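Local coordinates for protein alcohol dehydrogenase, zinc-containing (PDB 5YLN) that probably interconverts alcohols and carbonyl compounds with NAD+ as a zinc-dependent dehydrogenase that binds two zinc ions, at residues G159-L165 with T190-Y194; I262-V268 with R288-T293. All coordinates share one frame; numbering follows the deposited sequence.

Contact 1: residues G159-L165 with T190-Y194; sequences GYEIGVL and TAQFY
The helical turns of 159-165 lie against the end of the helix that carries T190 and the 3-10 turn after it, with CA atoms 5.7 Å apart both for Y160 and T190 and for V164 and A191. Y160 and V164, one helical turn apart, present the touching side chains. The Y160 ring, its CG anti to the backbone N (chi1 -174°), reaches along the partner segment: CD1 lies 3.8 Å from T190 CB, and CE1 meets the edge of the F193 ring at CD2, 4.1 Å away. Y194 arrives at about a right angle to Y160. The rings meet edge to edge, Y194 CE2 3.7 Å from Y160 CE1, and the Y194 hydroxyl donates to that of Y160, OH to OH 3.1 Å, a bond that links the two phenols at their hydroxyls. V164 splits its branches: CG2 touches T190 OG1 (3.4 Å) and also the backbone N and methyl of A191, whereas CG1 touches Y194 CD2 at 3.8 Å. L165 adds CD2 beside the Y194 hydroxyl, while its CD1 lies over one face of the Y160 ring, toward the rim, from within the same helix. T190 OG1 is not left to carbon neighbours alone, since it makes weak bonds back to the carbonyls of A186 and A187. This is mainly apolar packing of helix 157-165 against the C-terminal end of helix 182-191, the helix that follows strand 174-178 in the Rossmann-type nucleotide-binding fold. Helix 302-310 packs on Y160 and F193 through L305, and L199 of strand 198-203 lies against A191.

Contact 2: residues I262-V268 with R288-T293; sequences IGVDGTV and RNINVT
Backbone hydrogen bonds join G266-V268 to N291-T293 as neighbouring parallel strands, T267 paired with N291 and V268 with V292. N291 N donates to G266 O at 3.0 Å; V268 N then donates to N291 O, and T293 N closes the series on V268 O at 2.8 Å. CA-H...O contacts run between these bonds, such as V292 CA to V268 O. Ahead of the strands, the type II turn from G263 to G266 brings D265 N only weakly to N289 O, although V264 CA points a fairly straight C-H at R288 O, 3.3 Å away. R288 makes a side-chain bond to the backbone. Its chain, extended from CG to NE, carries the guanidinium to I262 O, which lies in the guanidinium plane and accepts from NE at 2.9 Å in a nearly straight bond (167°); NH2 adds a weak second one. V264 N sits over one face of the group, toward its rim. Among the polar side chains, T267 OG1 lies 3.2 Å from N291 ND2. Of the apolar contacts, I262 CG2 meets I290 CG2 at 3.9 Å beside the turn; within the strand pair V268 and V292 share a face, and on the other T267 CG2 touches T293 CG2 at 4.0 Å. F255 and C258 of helix 252-261 cover the V268-V292 face, and strand 242-247 bonds to T267 on its other edge. Strand 291-293 ends the six-stranded parallel Rossmann sheet within the chain, but pairs antiparallel with a strand of the second subunit, continuing the sheet across the dimer; N289 OD1 accepts from H107 and L296 of that subunit.

Overall arrangement
Both contacts are buried, but contact 1 lies about 12 Å from the centre of the chain and contact 2 about 24 Å, at the subunit interface. Their centres are about 17 Å apart and they do not touch, although their nearest atoms approach to about 5 Å. They share no helix or strand: contact 1 joins a helix to the end of another and the turn that follows it, whereas contact 2 joins edge-region strands of the parallel sheet and the turns leading into them. Accordingly, side-chain packing with a single tyrosine-tyrosine bond carries contact 1, and mainly main-chain bonding, with an arginine bond to a carbonyl, carries contact 2. No other subunit of the assembly reaches contact 1, while contact 2 borders the second one directly.

Contact 1: residues G159-L165 with T190-Y194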
# COMPACT_ATOMS: atom_id res chain seq x y z
N GLY A 159 0.97 11.72 12.70
CA GLY A 159 -0.09 10.76 13.00
C GLY A 159 -1.28 10.84 12.03
O GLY A 159 -1.84 9.81 11.64
N TYR A 160 -1.68 12.06 11.65
CA TYR A 160 -2.88 12.22 10.82
C TYR A 160 -2.62 11.79 9.38
O TYR A 160 -3.29 10.91 8.86
CB TYR A 160 -3.39 13.66 10.88
CG TYR A 160 -4.72 13.91 10.17
CD1 TYR A 160 -5.87 13.16 10.47
CD2 TYR A 160 -4.85 14.92 9.21
CE1 TYR A 160 -7.08 13.38 9.82
CE2 TYR A 160 -6.06 15.16 8.56
CZ TYR A 160 -7.17 14.39 8.88
OH TYR A 160 -8.35 14.63 8.23
N GLU A 161 -1.62 12.40 8.73
CA GLU A 161 -1.35 12.11 7.31
C GLU A 161 -0.82 10.69 7.13
O GLU A 161 -1.27 9.97 6.23
CB GLU A 161 -0.37 13.13 6.74
CG GLU A 161 -0.90 14.55 6.72
CD GLU A 161 0.16 15.61 6.37
OE1 GLU A 161 1.24 15.25 5.86
OE2 GLU A 161 -0.12 16.80 6.62
N ILE A 162 0.13 10.28 7.97
CA ILE A 162 0.84 9.02 7.74
C ILE A 162 0.19 7.83 8.45
O ILE A 162 0.27 6.71 7.95
CB ILE A 162 2.32 9.15 8.15
CG1 ILE A 162 2.93 10.42 7.53
CG2 ILE A 162 3.09 7.88 7.80
CD1 ILE A 162 2.71 10.57 6.00
N GLY A 163 -0.46 8.04 9.59
CA GLY A 163 -1.16 6.96 10.26
C GLY A 163 -2.65 6.84 9.96
O GLY A 163 -3.19 5.74 9.88
N VAL A 164 -3.35 7.98 9.83
CA VAL A 164 -4.81 7.98 9.79
C VAL A 164 -5.33 8.04 8.35
O VAL A 164 -6.16 7.22 7.92
CB VAL A 164 -5.39 9.12 10.66
CG1 VAL A 164 -6.93 9.27 10.44
CG2 VAL A 164 -5.07 8.85 12.12
N LEU A 165 -4.80 8.98 7.56
CA LEU A 165 -5.24 9.13 6.17
C LEU A 165 -4.71 8.01 5.27
O LEU A 165 -5.46 7.42 4.48
CB LEU A 165 -4.81 10.51 5.63
CG LEU A 165 -5.62 11.68 6.24
CD1 LEU A 165 -5.14 13.04 5.74
CD2 LEU A 165 -7.10 11.49 5.93
N THR A 190 -6.06 11.88 16.43
CA THR A 190 -6.60 12.27 15.15
C THR A 190 -7.44 11.18 14.50
O THR A 190 -8.28 11.49 13.66
CB THR A 190 -5.48 12.72 14.20
OG1 THR A 190 -4.57 11.63 13.96
CG2 THR A 190 -4.72 13.89 14.81
N ALA A 191 -7.23 9.90 14.86
CA ALA A 191 -8.10 8.85 14.34
C ALA A 191 -9.53 9.05 14.81
O ALA A 191 -10.46 8.54 14.17
CB ALA A 191 -7.64 7.46 14.77
N GLN A 192 -9.72 9.71 15.95
CA GLN A 192 -11.07 9.92 16.45
C GLN A 192 -11.85 10.96 15.64
O GLN A 192 -13.07 11.04 15.78
CB GLN A 192 -11.02 10.31 17.92
CG GLN A 192 -10.60 9.16 18.80
CD GLN A 192 -10.20 9.56 20.22
OE1 GLN A 192 -11.05 9.78 21.07
NE2 GLN A 192 -8.90 9.63 20.47
N PHE A 193 -11.18 11.75 14.79
CA PHE A 193 -11.91 12.58 13.84
C PHE A 193 -12.83 11.75 12.94
O PHE A 193 -13.81 12.28 12.42
CB PHE A 193 -10.96 13.36 12.93
CG PHE A 193 -10.22 14.49 13.60
CD1 PHE A 193 -10.81 15.24 14.60
CD2 PHE A 193 -8.92 14.82 13.20
CE1 PHE A 193 -10.12 16.28 15.20
CE2 PHE A 193 -8.23 15.86 13.80
CZ PHE A 193 -8.84 16.59 14.80
N TYR A 194 -12.53 10.46 12.75
CA TYR A 194 -13.29 9.59 11.85
C TYR A 194 -14.14 8.55 12.58
O TYR A 194 -14.63 7.63 11.93
CB TYR A 194 -12.36 8.90 10.86
CG TYR A 194 -11.80 9.87 9.85
CD1 TYR A 194 -12.56 10.28 8.77
CD2 TYR A 194 -10.53 10.41 9.99
CE1 TYR A 194 -12.07 11.17 7.86
CE2 TYR A 194 -10.04 11.32 9.08
CZ TYR A 194 -10.81 11.69 8.01
OH TYR A 194 -10.33 12.59 7.09

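Contact 2: residues I262-V268 with R288-T293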
# COMPACT_ATOMS: atom_id res chain seq x y z
N ILE A 262 -3.89 -7.73 10.56
CA ILE A 262 -4.62 -6.99 9.56
C ILE A 262 -5.60 -7.92 8.86
O ILE A 262 -5.29 -9.09 8.59
CB ILE A 262 -3.63 -6.33 8.59
CG1 ILE A 262 -4.33 -5.26 7.77
CG2 ILE A 262 -2.92 -7.36 7.72
CD1 ILE A 262 -4.81 -4.09 8.62
N GLY A 263 -6.81 -7.43 8.63
CA GLY A 263 -7.83 -8.23 7.99
C GLY A 263 -7.87 -8.03 6.49
O GLY A 263 -7.16 -7.18 5.95
N VAL A 264 -8.73 -8.82 5.83
CA VAL A 264 -9.00 -8.63 4.41
C VAL A 264 -9.35 -7.17 4.15
O VAL A 264 -10.17 -6.59 4.87
CB VAL A 264 -10.13 -9.55 3.92
CG1 VAL A 264 -10.56 -9.12 2.52
CG2 VAL A 264 -9.70 -11.01 3.92
N ASP A 265 -8.73 -6.58 3.13
CA ASP A 265 -8.94 -5.24 2.60
C ASP A 265 -8.26 -4.19 3.47
O ASP A 265 -8.40 -2.98 3.18
CB ASP A 265 -10.44 -4.90 2.43
CG ASP A 265 -10.67 -3.86 1.35
OD1 ASP A 265 -10.02 -3.98 0.29
OD2 ASP A 265 -11.51 -2.94 1.55
N GLY A 266 -7.54 -4.59 4.52
CA GLY A 266 -7.00 -3.66 5.49
C GLY A 266 -5.69 -3.03 5.06
O GLY A 266 -5.07 -3.44 4.08
N THR A 267 -5.28 -2.00 5.82
CA THR A 267 -4.04 -1.28 5.54
C THR A 267 -3.14 -1.29 6.78
O THR A 267 -3.58 -0.95 7.88
CB THR A 267 -4.32 0.16 5.10
OG1 THR A 267 -5.02 0.15 3.84
CG2 THR A 267 -3.04 0.96 4.94
N VAL A 268 -1.90 -1.71 6.60
CA VAL A 268 -0.84 -1.47 7.57
C VAL A 268 -0.21 -0.14 7.20
O VAL A 268 0.41 -0.01 6.14
CB VAL A 268 0.20 -2.60 7.57
CG1 VAL A 268 1.33 -2.31 8.59
CG2 VAL A 268 -0.45 -3.95 7.85
N ARG A 288 -4.64 -11.96 0.76
CA ARG A 288 -5.47 -11.32 1.78
C ARG A 288 -5.98 -9.93 1.37
O ARG A 288 -6.74 -9.32 2.13
CB ARG A 288 -4.69 -11.23 3.10
CG ARG A 288 -5.55 -11.02 4.34
CD ARG A 288 -4.85 -11.52 5.59
NE ARG A 288 -5.61 -11.32 6.83
CZ ARG A 288 -6.61 -12.10 7.24
NH1 ARG A 288 -7.01 -13.13 6.50
NH2 ARG A 288 -7.22 -11.86 8.40
N ASN A 289 -5.56 -9.41 0.22
CA ASN A 289 -5.99 -8.10 -0.24
C ASN A 289 -5.61 -6.98 0.73
O ASN A 289 -6.45 -6.16 1.12
CB ASN A 289 -7.50 -8.08 -0.50
CG ASN A 289 -7.90 -8.96 -1.65
OD1 ASN A 289 -7.61 -10.16 -1.66
ND2 ASN A 289 -8.55 -8.38 -2.63
N ILE A 290 -4.34 -6.90 1.09
CA ILE A 290 -3.90 -5.91 2.06
C ILE A 290 -3.02 -4.86 1.39
O ILE A 290 -2.55 -5.02 0.26
CB ILE A 290 -3.17 -6.55 3.25
CG1 ILE A 290 -1.89 -7.21 2.76
CG2 ILE A 290 -4.10 -7.50 4.01
CD1 ILE A 290 -0.77 -7.11 3.73
N ASN A 291 -2.82 -3.77 2.10
CA ASN A 291 -2.00 -2.67 1.66
C ASN A 291 -0.99 -2.38 2.77
O ASN A 291 -1.25 -2.61 3.95
CB ASN A 291 -2.84 -1.40 1.37
CG ASN A 291 -4.06 -1.69 0.52
OD1 ASN A 291 -3.93 -2.02 -0.65
ND2 ASN A 291 -5.25 -1.55 1.11
N VAL A 292 0.17 -1.88 2.37
CA VAL A 292 1.16 -1.40 3.32
C VAL A 292 1.56 -0.03 2.83
O VAL A 292 1.96 0.12 1.67
CB VAL A 292 2.38 -2.33 3.41
CG1 VAL A 292 3.40 -1.79 4.42
CG2 VAL A 292 1.94 -3.78 3.76
N THR A 293 1.42 0.98 3.67
CA THR A 293 1.80 2.32 3.27
C THR A 293 2.94 2.82 4.14
O THR A 293 3.06 2.48 5.31
CB THR A 293 0.64 3.32 3.35
OG1 THR A 293 0.20 3.44 4.71
CG2 THR A 293 -0.55 2.88 2.44